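Local coordinates for endo-1,4-beta-xylanase (Bacteroides thetaiotaomicron VPI-5482, PDB 3KST), which probably hydrolyses glycosidic bonds in xylan-type polysaccharides, as a calcium-containing member of glycosyl hydrolase family 43, at residues L22-P27 with Y36-T41; F50-S55 with K62-A67. One frame throughout, in Å; residues are numbered along the deposited sequence.

Contact 1. Residues L22-P27 with Y36-T41; sequences LPIADP and YYAYGT
The carboxylate of D26 is met at OD2, on its anti side, by the hydroxyl of T41: OG1 donates a bond of 2.7 Å to OD2 from a position 20° out of the carboxylate plane. With its proton given to OD2, OG1 also accepts the backbone N-H of A81, so the group that touches D26 is held by a second-shell residue. On the other oxygen, OD1 has a long, weak ion pair with R278. A second flat group, the peptide joining Y39 to G40, has I24 over one face, with CD1 3.7 Å from G40 N. I24 reaches it with CG1 in the crowded position between its own N and carbonyl carbon (chi1 58°) and the chain then running straight on to CD1. The same methyl lies 4.3 Å from A38 CB, where L22 CD2 also packs. This is the inner edge of a blade in the five-bladed beta-propeller of family 43, and D26 is the predicted proton acceptor, with H251 of the calcium site close beside it. A25 and T41 form an antiparallel hydrogen-bonded pair: A25 N donates to T41 O and T41 N returns a bond of 2.7 Å to A25 O. G40 lies against A25 O and I24 CB, and any CB at this position would collide with both. Past A25 the chain turns a corner at D26, and P27 CA comes down 3.6 Å from Y39 O.

Contact 2. Residues F50-S55 with K62-A67; sequences FACFSS and KREGQA
F53 and R63 lie side by side and point the same way, the ring inclined 46° to the guanidinium. Ring atom CE2 sits over the centre of one guanidinium face, 3.5 Å above its plane, and F53 CZ is 3.3 Å from R63 NH1. At the edge of the guanidinium, near its plane, A51 CB approaches NH1. The arginine is steered from beyond the hairpin as well, by a salt bridge from NE to E18 and a bond from NH2 to G43 O. An alanine in place of R63 would probably leave E18 without its charged mate and open a gap beside the F53 ring.

Past R63 the pairing shifts: C52 O takes the N-H of E64 while C52 N bonds to G65 O, an extra residue consistent with a beta bulge. E64 CB packs on C52 SG at 3.8 Å, and a bend at chi2 (-68°) brings CD back toward S54. There S54 OG donates to the anti lone pair of OE2 over 2.6 Å. With E18 at NE and F53 CE2 over one face, the guanidinium is probably kept charged and held against turning, while the S54 bond is likely to fix the E64 carboxylate's rotation.

In the fold
From the N terminus, the chain leaves strand 17-19, runs through 22-27 and continues as strand 27-32. Contact 1 brings it back onto the end of strand 35-41, closing the hairpin of strands 27-32 and 35-41, whose turn lies between them. Strand 49-55 follows, and contact 2 closes the six-residue connection to 62-67. The two closures come in series, neither nested in the other nor crossing it. They share a sheet: A38 N lies 2.7 Å from F53 O and Y36 N 2.9 Å from S55 O, probable hydrogen bonds between neighbouring strands. Strand 293-305 pairs with both 17-19 and 60-69, so the blade that begins beside D26 is joined to the C-terminal strand.

Contact 1. Residues L22-P27 with Y36-T41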
ATOM      1  N   LEU A  22     -13.820  -7.030  -4.296  1.00 13.40           N
ATOM      2  CA  LEU A  22     -12.688  -6.491  -5.075  1.00 12.91           C
ATOM      3  C   LEU A  22     -11.548  -7.464  -4.706  1.00 12.27           C
ATOM      4  O   LEU A  22     -10.940  -7.342  -3.627  1.00 12.68           O
ATOM      5  CB  LEU A  22     -12.407  -5.036  -4.720  1.00 13.63           C
ATOM      6  CG  LEU A  22     -11.202  -4.469  -5.470  1.00 13.60           C
ATOM      7  CD1 LEU A  22     -11.324  -4.695  -6.986  1.00 13.46           C
ATOM      8  CD2 LEU A  22     -11.004  -3.009  -5.146  1.00 14.69           C
ATOM      9  N   PRO A  23     -11.246  -8.429  -5.602  1.00 11.52           N
ATOM     10  CA  PRO A  23     -10.432  -9.561  -5.222  1.00 10.69           C
ATOM     11  C   PRO A  23      -8.918  -9.348  -5.189  1.00  9.44           C
ATOM     12  O   PRO A  23      -8.169 -10.069  -5.866  1.00  8.98           O
ATOM     13  CB  PRO A  23     -10.865 -10.610  -6.250  1.00 10.70           C
ATOM     14  CG  PRO A  23     -11.053  -9.827  -7.472  1.00 11.29           C
ATOM     15  CD  PRO A  23     -11.646  -8.528  -7.035  1.00 11.47           C
ATOM     16  N   ILE A  24      -8.472  -8.401  -4.373  1.00  8.73           N
ATOM     17  CA  ILE A  24      -7.019  -8.124  -4.184  1.00  8.92           C
ATOM     18  C   ILE A  24      -6.686  -7.968  -2.698  1.00  9.39           C
ATOM     19  O   ILE A  24      -7.564  -7.648  -1.873  1.00  8.42           O
ATOM     20  CB  ILE A  24      -6.542  -6.833  -4.917  1.00  9.55           C
ATOM     21  CG1 ILE A  24      -7.334  -5.581  -4.445  1.00  9.66           C
ATOM     22  CG2 ILE A  24      -6.677  -6.993  -6.444  1.00  8.79           C
ATOM     23  CD1 ILE A  24      -6.973  -4.264  -5.131  1.00 10.39           C
ATOM     24  N   ALA A  25      -5.410  -8.202  -2.385  1.00  8.98           N
ATOM     25  CA  ALA A  25      -4.834  -7.924  -1.074  1.00  8.80           C
ATOM     26  C   ALA A  25      -3.897  -6.711  -1.252  1.00  9.55           C
ATOM     27  O   ALA A  25      -3.629  -6.258  -2.372  1.00  9.56           O
ATOM     28  CB  ALA A  25      -4.068  -9.134  -0.542  1.00 10.09           C
ATOM     29  N   ASP A  26      -3.414  -6.201  -0.131  1.00  8.68           N
ATOM     30  CA  ASP A  26      -2.443  -5.094  -0.075  1.00  8.20           C
ATOM     31  C   ASP A  26      -2.811  -3.926  -1.013  1.00  8.28           C
ATOM     32  O   ASP A  26      -1.943  -3.444  -1.786  1.00  8.44           O
ATOM     33  CB  ASP A  26      -1.072  -5.682  -0.454  1.00  8.06           C
ATOM     34  CG  ASP A  26      -0.697  -6.936   0.355  1.00  8.46           C
ATOM     35  OD1 ASP A  26      -1.037  -7.039   1.575  1.00  5.28           O
ATOM     36  OD2 ASP A  26      -0.016  -7.820  -0.215  1.00  8.86           O
ATOM     37  N   PRO A  27      -4.108  -3.515  -1.016  1.00  7.35           N
ATOM     38  CA  PRO A  27      -4.570  -2.538  -1.979  1.00  7.67           C
ATOM     39  C   PRO A  27      -3.981  -1.129  -1.933  1.00  7.78           C
ATOM     40  O   PRO A  27      -3.574  -0.621  -0.872  1.00  7.18           O
ATOM     41  CB  PRO A  27      -6.099  -2.500  -1.709  1.00  7.13           C
ATOM     42  CG  PRO A  27      -6.164  -2.707  -0.251  1.00  6.76           C
ATOM     43  CD  PRO A  27      -5.219  -3.863  -0.104  1.00  6.79           C
ATOM     44  N   TYR A  36     -10.759   6.553 -10.333  1.00 15.60           N
ATOM     45  CA  TYR A  36     -10.041   5.751  -9.320  1.00 13.64           C
ATOM     46  C   TYR A  36      -9.415   4.544  -9.972  1.00 12.76           C
ATOM     47  O   TYR A  36     -10.056   3.909 -10.788  1.00 11.81           O
ATOM     48  CB  TYR A  36     -10.981   5.300  -8.209  1.00 14.00           C
ATOM     49  CG  TYR A  36     -11.630   6.477  -7.517  1.00 11.81           C
ATOM     50  CD1 TYR A  36     -10.921   7.259  -6.599  1.00 14.25           C
ATOM     51  CD2 TYR A  36     -12.963   6.819  -7.774  1.00 14.24           C
ATOM     52  CE1 TYR A  36     -11.517   8.337  -5.949  1.00 15.09           C
ATOM     53  CE2 TYR A  36     -13.565   7.927  -7.130  1.00 15.06           C
ATOM     54  CZ  TYR A  36     -12.832   8.677  -6.233  1.00 15.23           C
ATOM     55  OH  TYR A  36     -13.424   9.734  -5.588  1.00 18.42           O
ATOM     56  N   TYR A  37      -8.171   4.230  -9.605  1.00 11.94           N
ATOM     57  CA  TYR A  37      -7.441   3.074 -10.140  1.00 12.37           C
ATOM     58  C   TYR A  37      -6.892   2.270  -8.981  1.00 12.03           C
ATOM     59  O   TYR A  37      -6.137   2.818  -8.170  1.00 12.17           O
ATOM     60  CB  TYR A  37      -6.298   3.504 -11.058  1.00 12.31           C
ATOM     61  CG  TYR A  37      -6.748   4.276 -12.266  1.00 12.69           C
ATOM     62  CD1 TYR A  37      -7.116   3.612 -13.435  1.00 14.38           C
ATOM     63  CD2 TYR A  37      -6.819   5.659 -12.245  1.00 15.33           C
ATOM     64  CE1 TYR A  37      -7.539   4.307 -14.575  1.00 14.74           C
ATOM     65  CE2 TYR A  37      -7.240   6.375 -13.378  1.00 14.81           C
ATOM     66  CZ  TYR A  37      -7.600   5.699 -14.533  1.00 15.97           C
ATOM     67  OH  TYR A  37      -8.014   6.398 -15.654  1.00 18.93           O
ATOM     68  N   ALA A  38      -7.285   0.999  -8.887  1.00 12.60           N
ATOM     69  CA  ALA A  38      -6.866   0.113  -7.798  1.00 11.94           C
ATOM     70  C   ALA A  38      -5.902  -0.922  -8.298  1.00 11.49           C
ATOM     71  O   ALA A  38      -6.106  -1.482  -9.362  1.00 10.43           O
ATOM     72  CB  ALA A  38      -8.053  -0.603  -7.174  1.00 12.48           C
ATOM     73  N   TYR A  39      -4.855  -1.157  -7.506  1.00 11.15           N
ATOM     74  CA  TYR A  39      -3.840  -2.190  -7.773  1.00 11.39           C
ATOM     75  C   TYR A  39      -3.571  -2.903  -6.469  1.00 10.36           C
ATOM     76  O   TYR A  39      -3.454  -2.240  -5.435  1.00 10.82           O
ATOM     77  CB  TYR A  39      -2.538  -1.566  -8.245  1.00 11.80           C
ATOM     78  CG  TYR A  39      -2.726  -0.522  -9.319  1.00 11.86           C
ATOM     79  CD1 TYR A  39      -3.022   0.803  -8.970  1.00 13.09           C
ATOM     80  CD2 TYR A  39      -2.638  -0.856 -10.674  1.00 12.50           C
ATOM     81  CE1 TYR A  39      -3.235   1.776  -9.943  1.00 14.50           C
ATOM     82  CE2 TYR A  39      -2.833   0.104 -11.651  1.00 12.60           C
ATOM     83  CZ  TYR A  39      -3.122   1.433 -11.274  1.00 13.95           C
ATOM     84  OH  TYR A  39      -3.300   2.405 -12.228  1.00 12.99           O
ATOM     85  N   GLY A  40      -3.489  -4.229  -6.507  1.00 10.77           N
ATOM     86  CA  GLY A  40      -3.156  -5.020  -5.315  1.00 10.76           C
ATOM     87  C   GLY A  40      -2.475  -6.347  -5.626  1.00 10.90           C
ATOM     88  O   GLY A  40      -2.180  -6.662  -6.788  1.00  9.44           O
ATOM     89  N   THR A  41      -2.246  -7.116  -4.569  1.00 10.37           N
ATOM     90  CA  THR A  41      -1.692  -8.456  -4.634  1.00 11.78           C
ATOM     91  C   THR A  41      -2.768  -9.426  -5.072  1.00 11.76           C
ATOM     92  O   THR A  41      -3.789  -9.530  -4.412  1.00 12.65           O
ATOM     93  CB  THR A  41      -1.187  -8.891  -3.254  1.00 12.16           C
ATOM     94  OG1 THR A  41      -0.156  -7.999  -2.876  1.00 14.47           O
ATOM     95  CG2 THR A  41      -0.665 -10.366  -3.240  1.00 13.32           C
TER

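Contact 2. Residues F50-S55 with K62-A67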
ATOM      1  N   PHE A  50       0.356  -7.888 -11.791  1.00 10.18           N
ATOM      2  CA  PHE A  50      -0.680  -7.068 -11.167  1.00 10.15           C
ATOM      3  C   PHE A  50      -1.772  -6.714 -12.138  1.00 10.68           C
ATOM      4  O   PHE A  50      -1.499  -6.433 -13.322  1.00 12.28           O
ATOM      5  CB  PHE A  50      -0.126  -5.776 -10.529  1.00  9.50           C
ATOM      6  CG  PHE A  50       1.020  -6.020  -9.592  1.00  8.21           C
ATOM      7  CD1 PHE A  50       0.818  -6.675  -8.375  1.00  8.12           C
ATOM      8  CD2 PHE A  50       2.313  -5.650  -9.942  1.00  9.49           C
ATOM      9  CE1 PHE A  50       1.859  -6.953  -7.520  1.00  9.87           C
ATOM     10  CE2 PHE A  50       3.374  -5.918  -9.081  1.00  7.88           C
ATOM     11  CZ  PHE A  50       3.135  -6.561  -7.854  1.00  9.70           C
ATOM     12  N   ALA A  51      -2.999  -6.731 -11.625  1.00 10.69           N
ATOM     13  CA  ALA A  51      -4.157  -6.254 -12.370  1.00  9.99           C
ATOM     14  C   ALA A  51      -4.334  -4.773 -12.083  1.00 10.57           C
ATOM     15  O   ALA A  51      -3.734  -4.216 -11.156  1.00 10.86           O
ATOM     16  CB  ALA A  51      -5.428  -7.016 -11.945  1.00  9.89           C
ATOM     17  N   CYS A  52      -5.176  -4.150 -12.899  1.00 11.25           N
ATOM     18  CA  CYS A  52      -5.632  -2.770 -12.731  1.00 11.20           C
ATOM     19  C   CYS A  52      -7.159  -2.811 -12.724  1.00 10.60           C
ATOM     20  O   CYS A  52      -7.740  -3.422 -13.594  1.00 10.71           O
ATOM     21  CB  CYS A  52      -5.190  -1.854 -13.867  1.00 11.52           C
ATOM     22  SG  CYS A  52      -5.877  -0.185 -13.717  1.00 13.82           S
ATOM     23  N   PHE A  53      -7.771  -2.204 -11.718  1.00 11.06           N
ATOM     24  CA  PHE A  53      -9.238  -2.019 -11.674  1.00 11.31           C
ATOM     25  C   PHE A  53      -9.508  -0.525 -11.676  1.00 12.01           C
ATOM     26  O   PHE A  53      -8.749   0.222 -11.053  1.00 13.15           O
ATOM     27  CB  PHE A  53      -9.840  -2.629 -10.406  1.00 11.09           C
ATOM     28  CG  PHE A  53      -9.580  -4.092 -10.255  1.00 10.97           C
ATOM     29  CD1 PHE A  53      -8.401  -4.528  -9.665  1.00  9.87           C
ATOM     30  CD2 PHE A  53     -10.514  -5.036 -10.674  1.00 10.34           C
ATOM     31  CE1 PHE A  53      -8.136  -5.908  -9.505  1.00 11.83           C
ATOM     32  CE2 PHE A  53     -10.283  -6.404 -10.529  1.00 11.30           C
ATOM     33  CZ  PHE A  53      -9.074  -6.854  -9.934  1.00 10.79           C
ATOM     34  N   SER A  54     -10.570  -0.072 -12.362  1.00 12.43           N
ATOM     35  CA  SER A  54     -10.970   1.335 -12.302  1.00 12.68           C
ATOM     36  C   SER A  54     -12.425   1.485 -11.840  1.00 12.28           C
ATOM     37  O   SER A  54     -13.228   0.565 -11.970  1.00 12.69           O
ATOM     38  CB  SER A  54     -10.769   2.070 -13.634  1.00 12.07           C
ATOM     39  OG  SER A  54     -11.749   1.720 -14.589  1.00 13.87           O
ATOM     40  N   SER A  55     -12.738   2.680 -11.358  1.00 12.36           N
ATOM     41  CA  SER A  55     -14.060   3.027 -10.806  1.00 12.08           C
ATOM     42  C   SER A  55     -14.347   4.524 -10.841  1.00 12.38           C
ATOM     43  O   SER A  55     -13.420   5.342 -10.703  1.00 12.56           O
ATOM     44  CB  SER A  55     -14.151   2.554  -9.357  1.00 12.61           C
ATOM     45  OG  SER A  55     -15.369   2.940  -8.707  1.00 12.07           O
ATOM     46  N   LYS A  62     -14.375  -1.865 -12.563  1.00 15.52           N
ATOM     47  CA  LYS A  62     -14.249  -2.638 -13.806  1.00 16.18           C
ATOM     48  C   LYS A  62     -12.761  -2.976 -13.986  1.00 15.87           C
ATOM     49  O   LYS A  62     -11.894  -2.158 -13.633  1.00 16.61           O
ATOM     50  CB  LYS A  62     -14.825  -1.912 -15.030  1.00 17.14           C
ATOM     51  CG  LYS A  62     -13.859  -1.230 -16.001  1.00 19.25           C
ATOM     52  CD  LYS A  62     -14.592  -0.539 -17.153  1.00 19.37           C
ATOM     53  CE  LYS A  62     -13.714  -0.478 -18.391  1.00 20.52           C
ATOM     54  NZ  LYS A  62     -14.318   0.323 -19.502  1.00 25.39           N
ATOM     55  N   ARG A  63     -12.488  -4.149 -14.552  1.00 15.52           N
ATOM     56  CA  ARG A  63     -11.109  -4.545 -14.868  1.00 15.16           C
ATOM     57  C   ARG A  63     -10.598  -3.783 -16.070  1.00 15.65           C
ATOM     58  O   ARG A  63     -11.312  -3.615 -17.069  1.00 15.61           O
ATOM     59  CB  ARG A  63     -10.993  -6.024 -15.156  1.00 15.24           C
ATOM     60  CG  ARG A  63     -11.045  -6.863 -13.930  1.00 13.87           C
ATOM     61  CD  ARG A  63     -10.913  -8.310 -14.320  1.00 11.11           C
ATOM     62  NE  ARG A  63     -10.802  -9.166 -13.154  1.00 12.18           N
ATOM     63  CZ  ARG A  63      -9.695  -9.325 -12.420  1.00  9.71           C
ATOM     64  NH1 ARG A  63      -8.567  -8.640 -12.692  1.00 11.19           N
ATOM     65  NH2 ARG A  63      -9.719 -10.169 -11.402  1.00 13.37           N
ATOM     66  N   GLU A  64      -9.373  -3.289 -15.950  1.00 15.77           N
ATOM     67  CA  GLU A  64      -8.714  -2.608 -17.058  1.00 16.41           C
ATOM     68  C   GLU A  64      -7.717  -3.501 -17.787  1.00 16.67           C
ATOM     69  O   GLU A  64      -7.359  -3.200 -18.934  1.00 17.48           O
ATOM     70  CB  GLU A  64      -8.049  -1.326 -16.568  1.00 16.59           C
ATOM     71  CG  GLU A  64      -9.036  -0.262 -16.122  1.00 17.22           C
ATOM     72  CD  GLU A  64      -9.877   0.330 -17.232  1.00 18.99           C
ATOM     73  OE1 GLU A  64      -9.544   0.192 -18.427  1.00 20.31           O
ATOM     74  OE2 GLU A  64     -10.899   0.947 -16.895  1.00 17.98           O
ATOM     75  N   GLY A  65      -7.321  -4.614 -17.179  1.00 15.73           N
ATOM     76  CA  GLY A  65      -6.343  -5.500 -17.765  1.00 15.26           C
ATOM     77  C   GLY A  65      -5.230  -5.841 -16.798  1.00 14.49           C
ATOM     78  O   GLY A  65      -5.340  -5.641 -15.570  1.00 13.91           O
ATOM     79  N   GLN A  66      -4.152  -6.362 -17.369  1.00 14.63           N
ATOM     80  CA  GLN A  66      -2.979  -6.770 -16.591  1.00 13.71           C
ATOM     81  C   GLN A  66      -1.954  -5.634 -16.622  1.00 13.29           C
ATOM     82  O   GLN A  66      -1.202  -5.519 -17.593  1.00 14.13           O
ATOM     83  CB  GLN A  66      -2.398  -8.021 -17.206  1.00 14.34           C
ATOM     84  CG  GLN A  66      -1.232  -8.641 -16.444  1.00 13.77           C
ATOM     85  CD  GLN A  66      -1.594  -9.774 -15.478  1.00 13.14           C
ATOM     86  OE1 GLN A  66      -2.705 -10.320 -15.485  1.00 12.02           O
ATOM     87  NE2 GLN A  66      -0.607 -10.182 -14.688  1.00 10.61           N
ATOM     88  N   ALA A  67      -1.941  -4.812 -15.569  1.00 11.85           N
ATOM     89  CA  ALA A  67      -1.009  -3.683 -15.400  1.00 11.15           C
ATOM     90  C   ALA A  67       0.450  -4.098 -15.600  1.00 11.00           C
ATOM     91  O   ALA A  67       1.210  -3.393 -16.288  1.00 11.77           O
ATOM     92  CB  ALA A  67      -1.169  -3.028 -14.006  1.00 10.52           C
TER